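Local coordinates for 2S Albumin protein (PDB 6IX1) that is of uncertain function but is a seed albumin built on hemopexin repeats and probably serves at least partly as a storage protein, at residues Y131-N136 with R153-G158; F167-D172 with L185-Q190. All blocks are in the same frame, centred on the assembly; numbering follows the deposited sequence.

In the fold
The chain is a four-bladed beta-propeller of the hemopexin family, and the two contacts occupy neighbouring sectors of it with centres about 12 Å apart. They come in series: interaction 1 spans strand 129-134 to helix 155-158, inside the third blade's region, and closes before interaction 2 begins in the loop that enters the fourth blade. Interaction 2 joins that loop to strand 182-187. The two touch directly, as where Phe133 CE1 meets Ile171 CD1 at 3.7 Å and Ile155 CD1 lies 3.6 Å from Phe167 O. Van der Waals packing thus carries over from one blade to the next where the chain crosses between them.

Interaction 1. Residues Y131-N136 with R153-G158. With SO4 (sulfate ion), chain E.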
ATOM      1  N   TYR A 131      -4.346   2.261  -7.806  1.00  7.95           N
ATOM      2  CA  TYR A 131      -5.054   3.347  -7.112  1.00  8.07           C
ATOM      3  C   TYR A 131      -4.064   4.108  -6.276  1.00  7.47           C
ATOM      4  O   TYR A 131      -3.283   3.517  -5.551  1.00  8.26           O
ATOM      5  CB  TYR A 131      -6.169   2.841  -6.233  1.00  7.85           C
ATOM      6  CG  TYR A 131      -7.286   2.227  -7.034  1.00  8.80           C
ATOM      7  CD1 TYR A 131      -8.343   2.967  -7.495  1.00  8.62           C
ATOM      8  CD2 TYR A 131      -7.376   0.868  -7.260  1.00 11.34           C
ATOM      9  CE1 TYR A 131      -9.354   2.471  -8.269  1.00  9.44           C
ATOM     10  CE2 TYR A 131      -8.417   0.360  -8.015  1.00 11.61           C
ATOM     11  CZ  TYR A 131      -9.424   1.134  -8.513  1.00 11.43           C
ATOM     12  OH  TYR A 131     -10.470   0.564  -9.138  1.00 15.34           O
ATOM     13  N   LEU A 132      -4.080   5.433  -6.356  1.00  7.29           N
ATOM     14  CA  LEU A 132      -3.279   6.389  -5.591  1.00  7.85           C
ATOM     15  C   LEU A 132      -4.211   7.290  -4.749  1.00  7.05           C
ATOM     16  O   LEU A 132      -5.154   7.834  -5.324  1.00  9.41           O
ATOM     17  CB  LEU A 132      -2.399   7.254  -6.512  1.00  8.29           C
ATOM     18  CG  LEU A 132      -1.500   6.515  -7.500  1.00  8.28           C
ATOM     19  CD1 LEU A 132      -0.759   7.538  -8.277  1.00  8.63           C
ATOM     20  CD2 LEU A 132      -0.474   5.590  -6.861  1.00  8.47           C
ATOM     21  N   PHE A 133      -3.879   7.461  -3.468  1.00  6.79           N
ATOM     22  CA  PHE A 133      -4.726   8.221  -2.557  1.00  8.29           C
ATOM     23  C   PHE A 133      -3.894   9.323  -1.930  1.00  8.37           C
ATOM     24  O   PHE A 133      -2.747   9.072  -1.532  1.00  8.60           O
ATOM     25  CB  PHE A 133      -5.260   7.341  -1.428  1.00  7.18           C
ATOM     26  CG  PHE A 133      -6.144   6.253  -1.959  1.00  7.04           C
ATOM     27  CD1 PHE A 133      -7.480   6.527  -2.191  1.00  8.93           C
ATOM     28  CD2 PHE A 133      -5.669   4.959  -2.279  1.00  8.70           C
ATOM     29  CE1 PHE A 133      -8.334   5.575  -2.749  1.00  7.63           C
ATOM     30  CE2 PHE A 133      -6.529   4.018  -2.806  1.00  7.80           C
ATOM     31  CZ  PHE A 133      -7.857   4.298  -2.990  1.00  7.88           C
ATOM     32  N   LYS A 134      -4.470  10.531  -1.850  1.00  8.63           N
ATOM     33  CA  LYS A 134      -3.805  11.664  -1.182  1.00  8.83           C
ATOM     34  C   LYS A 134      -4.885  12.534  -0.570  1.00  8.02           C
ATOM     35  O   LYS A 134      -5.765  13.056  -1.326  1.00  7.62           O
ATOM     36  CB  LYS A 134      -2.978  12.543  -2.142  1.00  8.69           C
ATOM     37  CG  LYS A 134      -2.292  13.727  -1.513  1.00 10.83           C
ATOM     38  CD  LYS A 134      -1.327  13.401  -0.400  1.00 11.59           C
ATOM     39  CE  LYS A 134      -0.498  14.590  -0.024  1.00 12.83           C
ATOM     40  NZ  LYS A 134       0.405  14.879  -1.122  1.00 12.89           N
ATOM     41  N   GLY A 135      -4.885  12.717   0.753  1.00  8.57           N
ATOM     42  CA  GLY A 135      -6.055  13.351   1.381  1.00  8.18           C
ATOM     43  C   GLY A 135      -7.324  12.671   0.978  1.00  7.79           C
ATOM     44  O   GLY A 135      -7.377  11.450   0.901  1.00  7.99           O
ATOM     45  N   ASN A 136      -8.361  13.430   0.689  1.00  7.38           N
ATOM     46  CA  ASN A 136      -9.662  12.869   0.285  1.00  7.63           C
ATOM     47  C   ASN A 136      -9.777  12.688  -1.217  1.00  6.45           C
ATOM     48  O   ASN A 136     -10.878  12.449  -1.723  1.00  7.90           O
ATOM     49  CB  ASN A 136     -10.788  13.699   0.822  1.00  7.12           C
ATOM     50  CG  ASN A 136     -11.066  14.999   0.089  1.00  9.16           C
ATOM     51  OD1 ASN A 136     -10.172  15.499  -0.569  1.00  8.94           O
ATOM     52  ND2 ASN A 136     -12.296  15.490   0.279  1.00 16.04           N
ATOM     53  N   ARG A 153     -10.067  12.702  -8.372  1.00  6.99           N
ATOM     54  CA  ARG A 153     -11.420  12.934  -7.868  1.00  6.42           C
ATOM     55  C   ARG A 153     -11.505  12.686  -6.362  1.00  5.81           C
ATOM     56  O   ARG A 153     -10.517  12.266  -5.762  1.00  7.32           O
ATOM     57  CB  ARG A 153     -12.457  12.028  -8.561  1.00  8.29           C
ATOM     58  CG  ARG A 153     -12.319  12.232 -10.058  1.00  9.08           C
ATOM     59  CD  ARG A 153     -13.399  11.390 -10.740  1.00 10.11           C
ATOM     60  NE  ARG A 153     -13.277   9.937 -10.452  1.00 11.96           N
ATOM     61  CZ  ARG A 153     -14.228   9.070 -10.637  1.00 12.29           C
ATOM     62  NH1 ARG A 153     -15.424   9.461 -11.087  1.00 13.00           N
ATOM     63  NH2 ARG A 153     -14.005   7.817 -10.333  1.00 14.01           N
ATOM     64  N   ASN A 154     -12.681  12.894  -5.795  1.00  6.60           N
ATOM     65  CA  ASN A 154     -12.803  12.520  -4.390  1.00  7.60           C
ATOM     66  C   ASN A 154     -12.818  10.983  -4.348  1.00  7.42           C
ATOM     67  O   ASN A 154     -13.395  10.332  -5.211  1.00  6.91           O
ATOM     68  CB  ASN A 154     -14.050  13.139  -3.777  1.00  7.71           C
ATOM     69  CG  ASN A 154     -13.930  14.613  -3.517  1.00  9.65           C
ATOM     70  OD1 ASN A 154     -12.963  15.258  -3.826  1.00 10.00           O
ATOM     71  ND2 ASN A 154     -14.932  15.169  -2.914  1.00 12.97           N
ATOM     72  N   ILE A 155     -12.313  10.492  -3.220  1.00  6.64           N
ATOM     73  CA  ILE A 155     -12.416   9.027  -2.952  1.00  7.56           C
ATOM     74  C   ILE A 155     -13.838   8.531  -3.158  1.00  7.43           C
ATOM     75  O   ILE A 155     -14.066   7.461  -3.784  1.00  7.03           O
ATOM     76  CB  ILE A 155     -11.927   8.743  -1.540  1.00  7.81           C
ATOM     77  CG1 ILE A 155     -10.418   8.964  -1.462  1.00  7.45           C
ATOM     78  CG2 ILE A 155     -12.354   7.344  -1.086  1.00  9.29           C
ATOM     79  CD1 ILE A 155      -9.770   8.877  -0.100  1.00  8.50           C
ATOM     80  N   THR A 156     -14.842   9.282  -2.688  1.00  7.87           N
ATOM     81  CA  THR A 156     -16.203   8.783  -2.757  1.00  7.66           C
ATOM     82  C   THR A 156     -16.821   8.941  -4.143  1.00  6.98           C
ATOM     83  O   THR A 156     -17.942   8.496  -4.332  1.00  8.55           O
ATOM     84  CB  THR A 156     -17.059   9.405  -1.676  1.00  9.83           C
ATOM     85  OG1 THR A 156     -17.000  10.821  -1.795  1.00 10.64           O
ATOM     86  CG2 THR A 156     -16.670   8.940  -0.302  1.00 12.61           C
ATOM     87  N   ASP A 157     -16.154   9.670  -5.050  1.00  7.06           N
ATOM     88  CA  ASP A 157     -16.632   9.590  -6.464  1.00  6.67           C
ATOM     89  C   ASP A 157     -16.384   8.210  -7.054  1.00  8.69           C
ATOM     90  O   ASP A 157     -17.163   7.746  -7.859  1.00  8.98           O
ATOM     91  CB  ASP A 157     -15.917  10.602  -7.351  1.00  7.34           C
ATOM     92  CG  ASP A 157     -16.254  12.064  -6.951  1.00  7.22           C
ATOM     93  OD1 ASP A 157     -17.423  12.268  -6.636  1.00  9.77           O
ATOM     94  OD2 ASP A 157     -15.351  12.903  -7.042  1.00  8.36           O
ATOM     95  N   GLY A 158     -15.302   7.529  -6.705  1.00  7.16           N
ATOM     96  CA  GLY A 158     -15.039   6.157  -7.120  1.00  7.70           C
ATOM     97  C   GLY A 158     -15.656   5.134  -6.208  1.00  7.76           C
ATOM     98  O   GLY A 158     -16.009   4.045  -6.654  1.00  8.39           O
TER
HETATM   99  S   SO4 E 302     -12.401   3.200 -10.363  1.00 15.74           S
HETATM  100  O1  SO4 E 302     -11.436   2.400 -11.214  1.00 20.90           O
HETATM  101  O2  SO4 E 302     -12.518   2.187  -9.311  1.00 14.03           O
HETATM  102  O3  SO4 E 302     -13.491   3.300 -11.189  1.00 18.25           O
HETATM  103  O4  SO4 E 302     -11.732   4.405 -10.062  1.00 12.23           O
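A single backbone hydrogen bond carries the polar link between residues 131-136 and 153-158. Ile155 N donates to Asn136 O over 2.9 Å along a nearly straight line (165° at the hydrogen), arriving from above the carbonyl plane. The same oxygen, Asn136 O, receives a CA-H...O contact from Asn154 CA at 3.3 Å, so two successive residues grip one acceptor. Within the second segment, Asn154 N donates to Asp157 OD2, met from above the carboxylate plane, while Asp157 N returns a bond to Asn154 O at 2.8 Å; this reciprocal pair ties the end of strand 151-154 to the turn that follows.

Apolar contact comes from Ile155, whose CG1 stands anti to the carbonyl carbon and lies at the edge of the Phe133 ring, in its plane, 3.9 Å from Phe133 CD1. The two side chains cross at about a right angle, and at the isoleucine tip Ile155 CD1 also rests 3.7 Å from Gly135 O. The amides of Asn136 and Asn154 lie side by side without bonding each other, pointing the same way with planes 42° apart; the oxygen of the latter is bonded to Lys137 NZ.

At the far end, a sulfate, probably from the crystallisation liquor, sits at the edge of the Tyr131 ring. Tyr131 OH is 2.6 Å from sulfate O2 and 2.9 Å from sulfate O1, with one proton to offer. The sulfate is also hydrogen-bonded to Tyr138 OH, Arg140 NE and Gly199 N. Arg153 bonds to Tyr138 OH through NH2, with Asp157 CB over one guanidinium face.

Strand 129-134 runs between strands 120-123 and 137-142 of an antiparallel sheet, its Tyr131 ring meeting Phe122 and, edge-to-face, Phe159 just beyond helix 155-158.

Interaction 2. Residues F167-D172 with L185-Q190; sequences FESGID and LFKGAQ
In this four-bladed propeller, the hairpin of strands 182-187 and 190-195 turns through a type II' beta turn from Lys187 to Gln190, and residues 167-172, the loop entering the same blade, fold against it. Gly188 adopts positive phi in the turn, which Lys187 and Gln190 close with backbone bonds in both directions.

Lys187 shows how one long side chain can lie against a loop and bond to it at its tip. Lys187 CB lies 3.6 Å from Phe167 CE1, the two side chains sliding past each other in opposite directions. CG, anti to the backbone N, is the first atom to approach the Gly170 carbonyl oxygen. A bend at chi2 (69°) then turns the chain along the loop. Lys187 CD comes 3.4 Å from Gly170 O and 3.8 Å from Asp172 OD2, and CE stays beside the same glycine oxygen. A second bend, at chi4, delivers Lys187 NZ to Ser169 OG at 2.8 Å and Gly170 O at 2.9 Å, the latter approached from above the carbonyl plane. A weak bond to Ile166 O adds a third neutral oxygen. Ser169 OG is itself hydrogen-bonded to Ile166 O, which holds the hydroxyl in place. The Asp172 carboxylate is not in contact with the ammonium, though its negative charge may modestly favour the protonated lysine.

Apart from these polar contacts, the ring of Phe167 crosses Leu185 obliquely, and Ile171 CD1 packs 4.0 Å from Leu185 CD1; from strand 120-123 of the preceding blade, Ser120 touches Ile171 and Phe122 touches Leu185.

Asp172 fastens the loop's end twice. Asp172 N donates to Phe186 O at 2.8 Å, in the carbonyl plane, and the carboxylate OD2 takes the Gly188 N-H on its anti lone pair, nearly straight at 167°.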
ATOM      1  N   PHE A 167     -12.821   6.494   5.897  1.00  9.52           N
ATOM      2  CA  PHE A 167     -12.013   6.335   4.688  1.00  8.43           C
ATOM      3  C   PHE A 167     -12.378   7.420   3.671  1.00  8.63           C
ATOM      4  O   PHE A 167     -11.633   7.580   2.699  1.00  9.95           O
ATOM      5  CB  PHE A 167     -12.152   4.941   4.136  1.00  7.93           C
ATOM      6  CG  PHE A 167     -11.738   3.897   5.132  1.00  8.69           C
ATOM      7  CD1 PHE A 167     -10.395   3.585   5.264  1.00 11.00           C
ATOM      8  CD2 PHE A 167     -12.639   3.247   5.942  1.00 10.45           C
ATOM      9  CE1 PHE A 167      -9.988   2.659   6.207  1.00 10.03           C
ATOM     10  CE2 PHE A 167     -12.201   2.321   6.889  1.00 12.71           C
ATOM     11  CZ  PHE A 167     -10.881   2.117   7.055  1.00 12.59           C
ATOM     12  N   GLU A 168     -13.568   7.995   3.764  1.00  8.35           N
ATOM     13  CA  GLU A 168     -13.977   9.043   2.820  1.00  9.48           C
ATOM     14  C   GLU A 168     -12.970  10.222   2.809  1.00  9.76           C
ATOM     15  O   GLU A 168     -12.865  10.853   1.741  1.00 11.16           O
ATOM     16  CB  GLU A 168     -15.425   9.482   3.104  1.00  9.20           C
ATOM     17  CG  GLU A 168     -15.537  10.340   4.272  1.00 10.74           C
ATOM     18  CD  GLU A 168     -16.917  10.654   4.788  1.00 12.38           C
ATOM     19  OE1 GLU A 168     -17.919  10.244   4.125  1.00 13.42           O
ATOM     20  OE2 GLU A 168     -16.952  11.186   5.966  1.00 16.48           O
ATOM     21  N   SER A 169     -12.270  10.455   3.915  1.00  9.98           N
ATOM     22  CA  SER A 169     -11.363  11.609   4.082  1.00  9.99           C
ATOM     23  C   SER A 169      -9.898  11.256   3.846  1.00  8.98           C
ATOM     24  O   SER A 169      -9.073  12.133   3.880  1.00 10.33           O
ATOM     25  CB  SER A 169     -11.556  12.144   5.482  1.00 11.97           C
ATOM     26  OG  SER A 169     -10.989  11.270   6.486  1.00 19.14           O
ATOM     27  N   GLY A 170      -9.612   9.973   3.565  1.00  8.91           N
ATOM     28  CA  GLY A 170      -8.222   9.529   3.325  1.00  8.73           C
ATOM     29  C   GLY A 170      -7.944   8.165   3.898  1.00  7.58           C
ATOM     30  O   GLY A 170      -8.718   7.643   4.706  1.00  9.64           O
ATOM     31  N   ILE A 171      -6.895   7.600   3.330  1.00  8.89           N
ATOM     32  CA  ILE A 171      -6.428   6.211   3.606  1.00  9.53           C
ATOM     33  C   ILE A 171      -4.945   6.317   3.975  1.00  8.01           C
ATOM     34  O   ILE A 171      -4.204   6.994   3.289  1.00 11.55           O
ATOM     35  CB  ILE A 171      -6.701   5.319   2.371  1.00  9.90           C
ATOM     36  CG1 ILE A 171      -8.198   5.344   2.028  1.00 11.58           C
ATOM     37  CG2 ILE A 171      -6.172   3.930   2.576  1.00 10.81           C
ATOM     38  CD1 ILE A 171      -8.600   4.645   0.776  1.00 13.27           C
ATOM     39  N   ASP A 172      -4.518   5.650   5.078  1.00  7.38           N
ATOM     40  CA  ASP A 172      -3.109   5.615   5.508  1.00  7.32           C
ATOM     41  C   ASP A 172      -2.314   4.500   4.822  1.00  8.93           C
ATOM     42  O   ASP A 172      -1.108   4.643   4.673  1.00 11.46           O
ATOM     43  CB  ASP A 172      -2.994   5.465   7.014  1.00 10.37           C
ATOM     44  CG  ASP A 172      -3.407   6.724   7.755  1.00 12.50           C
ATOM     45  OD1 ASP A 172      -3.337   7.829   7.189  1.00 18.14           O
ATOM     46  OD2 ASP A 172      -3.852   6.569   8.900  1.00 13.80           O
ATOM     47  N   LEU A 185      -8.065  -1.638   3.368  1.00  6.74           N
ATOM     48  CA  LEU A 185      -7.801  -0.178   3.528  1.00  6.88           C
ATOM     49  C   LEU A 185      -7.597   0.024   5.050  1.00  6.73           C
ATOM     50  O   LEU A 185      -8.350  -0.479   5.870  1.00  8.45           O
ATOM     51  CB  LEU A 185      -9.010   0.666   3.076  1.00  8.20           C
ATOM     52  CG  LEU A 185      -9.582   0.324   1.705  1.00  8.20           C
ATOM     53  CD1 LEU A 185     -10.729   1.293   1.444  1.00  8.37           C
ATOM     54  CD2 LEU A 185      -8.521   0.507   0.611  1.00  9.12           C
ATOM     55  N   PHE A 186      -6.568   0.777   5.351  1.00  6.82           N
ATOM     56  CA  PHE A 186      -6.203   1.060   6.745  1.00  7.07           C
ATOM     57  C   PHE A 186      -6.206   2.583   6.973  1.00  7.13           C
ATOM     58  O   PHE A 186      -5.756   3.334   6.145  1.00  8.27           O
ATOM     59  CB  PHE A 186      -4.778   0.563   7.035  1.00  6.83           C
ATOM     60  CG  PHE A 186      -4.600  -0.916   6.862  1.00  6.47           C
ATOM     61  CD1 PHE A 186      -4.309  -1.482   5.670  1.00  7.10           C
ATOM     62  CD2 PHE A 186      -4.814  -1.760   7.901  1.00  7.40           C
ATOM     63  CE1 PHE A 186      -4.217  -2.866   5.540  1.00  7.57           C
ATOM     64  CE2 PHE A 186      -4.783  -3.140   7.850  1.00  7.93           C
ATOM     65  CZ  PHE A 186      -4.456  -3.689   6.635  1.00  7.98           C
ATOM     66  N   LYS A 187      -6.686   2.985   8.120  1.00  8.53           N
ATOM     67  CA  LYS A 187      -6.747   4.409   8.497  1.00  9.39           C
ATOM     68  C   LYS A 187      -6.619   4.458  10.023  1.00 10.44           C
ATOM     69  O   LYS A 187      -7.507   3.939  10.738  1.00 11.59           O
ATOM     70  CB  LYS A 187      -8.044   5.070   8.031  1.00 12.24           C
ATOM     71  CG  LYS A 187      -8.332   6.500   8.482  1.00 15.90           C
ATOM     72  CD  LYS A 187      -7.407   7.397   7.858  1.00 17.36           C
ATOM     73  CE  LYS A 187      -7.915   8.854   7.765  1.00 18.89           C
ATOM     74  NZ  LYS A 187      -9.191   9.252   7.027  1.00 22.30           N
ATOM     75  N   GLY A 188      -5.504   5.009  10.471  1.00 11.15           N
ATOM     76  CA  GLY A 188      -5.156   4.973  11.885  1.00 11.44           C
ATOM     77  C   GLY A 188      -5.238   3.584  12.455  1.00 10.74           C
ATOM     78  O   GLY A 188      -4.653   2.669  11.854  1.00 12.39           O
ATOM     79  N   ALA A 189      -6.056   3.450  13.481  1.00  9.36           N
ATOM     80  CA  ALA A 189      -6.208   2.191  14.246  1.00 11.23           C
ATOM     81  C   ALA A 189      -7.124   1.161  13.564  1.00 11.25           C
ATOM     82  O   ALA A 189      -7.203   0.007  14.043  1.00 10.93           O
ATOM     83  CB  ALA A 189      -6.785   2.576  15.592  1.00 15.80           C
ATOM     84  N   GLN A 190      -7.774   1.537  12.476  1.00 11.98           N
ATOM     85  CA  GLN A 190      -8.931   0.791  11.915  1.00 11.77           C
ATOM     86  C   GLN A 190      -8.600   0.336  10.489  1.00  8.65           C
ATOM     87  O   GLN A 190      -7.707   0.850   9.800  1.00  8.08           O
ATOM     88  CB  GLN A 190     -10.182   1.683  11.798  1.00 15.94           C
ATOM     89  CG  GLN A 190     -10.888   2.130  13.042  1.00 19.12           C
ATOM     90  CD  GLN A 190     -11.979   3.099  12.670  1.00 16.29           C
ATOM     91  OE1 GLN A 190     -11.824   4.007  11.801  1.00 24.09           O
ATOM     92  NE2 GLN A 190     -13.052   2.908  13.381  1.00 22.30           N
TER